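Local coordinates for uncharacterized protein (Yersinia pestis, PDB 4RGI) that is of unknown function and belongs to the KTSC domain family, folding as a small alpha-beta sandwich, at residues Ile28-Gln33 / Arg57-Val62. Sequence-based numbering, arbitrary orientation.
Sequences IQFREQ and RFFDGV
Phe30 meets Phe59 in an edge-to-face aromatic pair: the ring centroids lie 5.1 Å apart and the planes are inclined at 66°, short of a perfect T. The evidence for which ring offers its edge is the position of Phe30 CZ, which sits over one face of Phe59, displaced toward the rim, and comes within 3.5 Å of Phe59 CZ. Phe30 CE2 follows at 3.9 Å from Phe59 CE2. Ile28, two residues earlier on the same side of strand 25-30, adds an apolar contact, its CD1 lying 3.8 Å from Phe59 CD1 and oblique to that ring. Its two branches divide the work: CD1 meets the helix residue, while CG2, 3.6 Å above the Phe30 plane, packs on a face of that ring, toward its rim, and probably restricts its rotation. On the helix, the Phe59 CG is anti to the backbone N (chi1 171°), which carries the ring toward the strand. No hydrogen bond crosses between the segments; the 121 Å² they bury comes from three apolar side chains. Phe49 of helix 43-51 touches both Ile28 and Phe59, and Ile14 and Tyr38 on the flanking strands extend the cluster. Such packing of helix 55-63 against an antiparallel sheet forms part of the hydrophobic core expected of an alpha-beta sandwich.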
ATOM      1  N   ILE A  28      -3.492   1.727   0.591  1.00  9.50           N
ATOM      2  CA  ILE A  28      -2.880   1.584   1.902  1.00  8.91           C
ATOM      3  C   ILE A  28      -3.725   2.325   2.929  1.00 10.56           C
ATOM      4  O   ILE A  28      -3.966   3.512   2.778  1.00 12.16           O
ATOM      5  CB  ILE A  28      -1.460   2.154   1.944  1.00  7.85           C
ATOM      6  CG1 ILE A  28      -0.593   1.529   0.845  1.00  6.86           C
ATOM      7  CG2 ILE A  28      -0.848   1.896   3.332  1.00 10.01           C
ATOM      8  CD1 ILE A  28       0.836   2.028   0.857  1.00  8.99           C
ATOM      9  N   GLN A  29      -4.181   1.625   3.958  1.00 11.20           N
ATOM     10  CA  GLN A  29      -4.858   2.298   5.053  1.00 12.67           C
ATOM     11  C   GLN A  29      -3.883   2.501   6.219  1.00 12.43           C
ATOM     12  O   GLN A  29      -3.391   1.536   6.794  1.00 17.46           O
ATOM     13  CB  GLN A  29      -6.074   1.491   5.485  1.00 13.77           C
ATOM     14  CG  GLN A  29      -6.758   2.028   6.721  1.00 15.55           C
ATOM     15  CD  GLN A  29      -7.922   1.173   7.125  1.00 21.33           C
ATOM     16  OE1 GLN A  29      -7.907  -0.047   6.956  1.00 19.61           O
ATOM     17  NE2 GLN A  29      -8.952   1.811   7.673  1.00 24.31           N
ATOM     18  N   PHE A  30      -3.591   3.755   6.543  1.00 15.11           N
ATOM     19  CA  PHE A  30      -2.656   4.088   7.618  1.00 16.79           C
ATOM     20  C   PHE A  30      -3.360   4.215   8.977  1.00 23.87           C
ATOM     21  O   PHE A  30      -4.546   4.514   9.041  1.00 26.36           O
ATOM     22  CB  PHE A  30      -1.925   5.391   7.294  1.00 17.74           C
ATOM     23  CG  PHE A  30      -1.066   5.315   6.066  1.00 14.60           C
ATOM     24  CD1 PHE A  30      -1.553   5.705   4.833  1.00 12.64           C
ATOM     25  CD2 PHE A  30       0.234   4.862   6.153  1.00 16.36           C
ATOM     26  CE1 PHE A  30      -0.749   5.633   3.709  1.00 15.61           C
ATOM     27  CE2 PHE A  30       1.029   4.783   5.043  1.00 12.37           C
ATOM     28  CZ  PHE A  30       0.542   5.164   3.820  1.00 13.96           C
ATOM     29  N   ARG A  31      -2.626   3.997  10.063  1.00 20.81           N
ATOM     30  CA  ARG A  31      -3.223   4.076  11.395  1.00 28.90           C
ATOM     31  C   ARG A  31      -3.841   5.438  11.705  1.00 35.92           C
ATOM     32  O   ARG A  31      -5.030   5.526  12.036  1.00 43.62           O
ATOM     33  CB  ARG A  31      -2.187   3.747  12.466  1.00 31.83           C
ATOM     34  CG  ARG A  31      -1.847   2.283  12.535  1.00 33.52           C
ATOM     35  CD  ARG A  31      -1.442   1.880  13.931  1.00 32.36           C
ATOM     36  NE  ARG A  31      -1.242   0.439  14.002  1.00 32.55           N
ATOM     37  CZ  ARG A  31      -2.101  -0.408  14.551  1.00 35.95           C
ATOM     38  NH1 ARG A  31      -3.226   0.039  15.096  1.00 34.39           N
ATOM     39  NH2 ARG A  31      -1.829  -1.707  14.564  1.00 44.00           N
ATOM     40  N   GLU A  32      -3.028   6.487  11.595  1.00 38.43           N
ATOM     41  CA  GLU A  32      -3.420   7.845  11.980  1.00 35.05           C
ATOM     42  C   GLU A  32      -3.837   8.701  10.771  1.00 26.90           C
ATOM     43  O   GLU A  32      -4.633   9.627  10.907  1.00 39.93           O
ATOM     44  CB  GLU A  32      -2.267   8.526  12.768  1.00 35.78           C
ATOM     45  CG  GLU A  32      -2.017  10.027  12.458  1.00 60.36           C
ATOM     46  CD  GLU A  32      -0.902  10.688  13.301  1.00 51.92           C
ATOM     47  OE1 GLU A  32      -1.215  11.598  14.098  1.00 46.58           O
ATOM     48  OE2 GLU A  32       0.285  10.327  13.145  1.00 46.68           O
ATOM     49  N   GLN A  33      -3.337   8.383   9.581  1.00 21.12           N
ATOM     50  CA  GLN A  33      -3.463   9.329   8.477  1.00 20.91           C
ATOM     51  C   GLN A  33      -4.438   8.961   7.364  1.00 14.81           C
ATOM     52  O   GLN A  33      -4.434   9.599   6.321  1.00 18.02           O
ATOM     53  CB  GLN A  33      -2.085   9.576   7.859  1.00 29.89           C
ATOM     54  CG  GLN A  33      -1.205  10.507   8.689  1.00 39.93           C
ATOM     55  CD  GLN A  33       0.013  11.002   7.930  1.00 40.85           C
ATOM     56  OE1 GLN A  33      -0.103  11.694   6.909  1.00 39.02           O
ATOM     57  NE2 GLN A  33       1.190  10.644   8.421  1.00 36.17           N
ATOM     58  N   ARG A  57       9.010   0.143   6.858  1.00 15.25           N
ATOM     59  CA  ARG A  57      10.286   0.334   6.187  1.00 12.18           C
ATOM     60  C   ARG A  57      10.135   0.187   4.694  1.00 11.21           C
ATOM     61  O   ARG A  57      10.723   0.952   3.922  1.00 14.69           O
ATOM     62  CB  ARG A  57      11.334  -0.663   6.687  1.00 14.19           C
ATOM     63  CG  ARG A  57      12.674  -0.521   5.958  1.00 14.49           C
ATOM     64  CD  ARG A  57      13.730  -1.531   6.435  1.00 24.31           C
ATOM     65  NE  ARG A  57      14.878  -1.573   5.528  1.00 26.64           N
ATOM     66  CZ  ARG A  57      15.961  -0.818   5.668  1.00 36.14           C
ATOM     67  NH1 ARG A  57      16.055   0.034   6.686  1.00 40.09           N
ATOM     68  NH2 ARG A  57      16.952  -0.917   4.790  1.00 42.88           N
ATOM     69  N   PHE A  58       9.352  -0.805   4.286  1.00 10.50           N
ATOM     70  CA  PHE A  58       9.140  -1.033   2.860  1.00 11.48           C
ATOM     71  C   PHE A  58       8.365   0.133   2.265  1.00  9.53           C
ATOM     72  O   PHE A  58       8.704   0.622   1.199  1.00 10.65           O
ATOM     73  CB  PHE A  58       8.402  -2.343   2.599  1.00 13.85           C
ATOM     74  CG  PHE A  58       8.294  -2.685   1.138  1.00 10.82           C
ATOM     75  CD1 PHE A  58       7.274  -2.161   0.360  1.00 13.17           C
ATOM     76  CD2 PHE A  58       9.217  -3.517   0.550  1.00 10.84           C
ATOM     77  CE1 PHE A  58       7.179  -2.458  -0.979  1.00 15.90           C
ATOM     78  CE2 PHE A  58       9.126  -3.821  -0.793  1.00 15.78           C
ATOM     79  CZ  PHE A  58       8.107  -3.293  -1.558  1.00 12.53           C
ATOM     80  N   PHE A  59       7.326   0.589   2.956  1.00  9.43           N
ATOM     81  CA  PHE A  59       6.602   1.754   2.469  1.00 10.58           C
ATOM     82  C   PHE A  59       7.551   2.934   2.295  1.00 13.28           C
ATOM     83  O   PHE A  59       7.562   3.597   1.261  1.00  9.82           O
ATOM     84  CB  PHE A  59       5.471   2.141   3.402  1.00  9.67           C
ATOM     85  CG  PHE A  59       4.843   3.448   3.055  1.00 11.38           C
ATOM     86  CD1 PHE A  59       4.091   3.584   1.903  1.00 13.65           C
ATOM     87  CD2 PHE A  59       5.019   4.550   3.862  1.00 16.26           C
ATOM     88  CE1 PHE A  59       3.511   4.793   1.577  1.00 12.47           C
ATOM     89  CE2 PHE A  59       4.441   5.769   3.540  1.00 14.01           C
ATOM     90  CZ  PHE A  59       3.692   5.897   2.402  1.00 14.55           C
ATOM     91  N   ASP A  60       8.369   3.195   3.306  1.00 11.91           N
ATOM     92  CA  ASP A  60       9.280   4.339   3.240  1.00 14.39           C
ATOM     93  C   ASP A  60      10.300   4.230   2.114  1.00 19.72           C
ATOM     94  O   ASP A  60      10.639   5.231   1.476  1.00 18.61           O
ATOM     95  CB  ASP A  60      10.026   4.519   4.569  1.00 15.57           C
ATOM     96  CG  ASP A  60       9.166   5.137   5.644  1.00 24.11           C
ATOM     97  OD1 ASP A  60       8.179   5.809   5.291  1.00 31.14           O
ATOM     98  OD2 ASP A  60       9.482   4.967   6.843  1.00 24.31           O
ATOM     99  N   GLY A  61      10.784   3.022   1.856  1.00 13.98           N
ATOM    100  CA  GLY A  61      11.875   2.846   0.913  1.00 13.86           C
ATOM    101  C   GLY A  61      11.473   2.636  -0.534  1.00 18.83           C
ATOM    102  O   GLY A  61      12.248   2.945  -1.454  1.00 17.56           O
ATOM    103  N   VAL A  62      10.265   2.119  -0.751  1.00 10.62           N
ATOM    104  CA  VAL A  62       9.883   1.672  -2.082  1.00 10.56           C
ATOM    105  C   VAL A  62       8.660   2.381  -2.648  1.00 12.04           C
ATOM    106  O   VAL A  62       8.556   2.571  -3.859  1.00 13.09           O
ATOM    107  CB  VAL A  62       9.626   0.156  -2.072  1.00 10.27           C
ATOM    108  CG1 VAL A  62       9.286  -0.356  -3.451  1.00 15.79           C
ATOM    109  CG2 VAL A  62      10.846  -0.561  -1.521  1.00 15.50           C
TER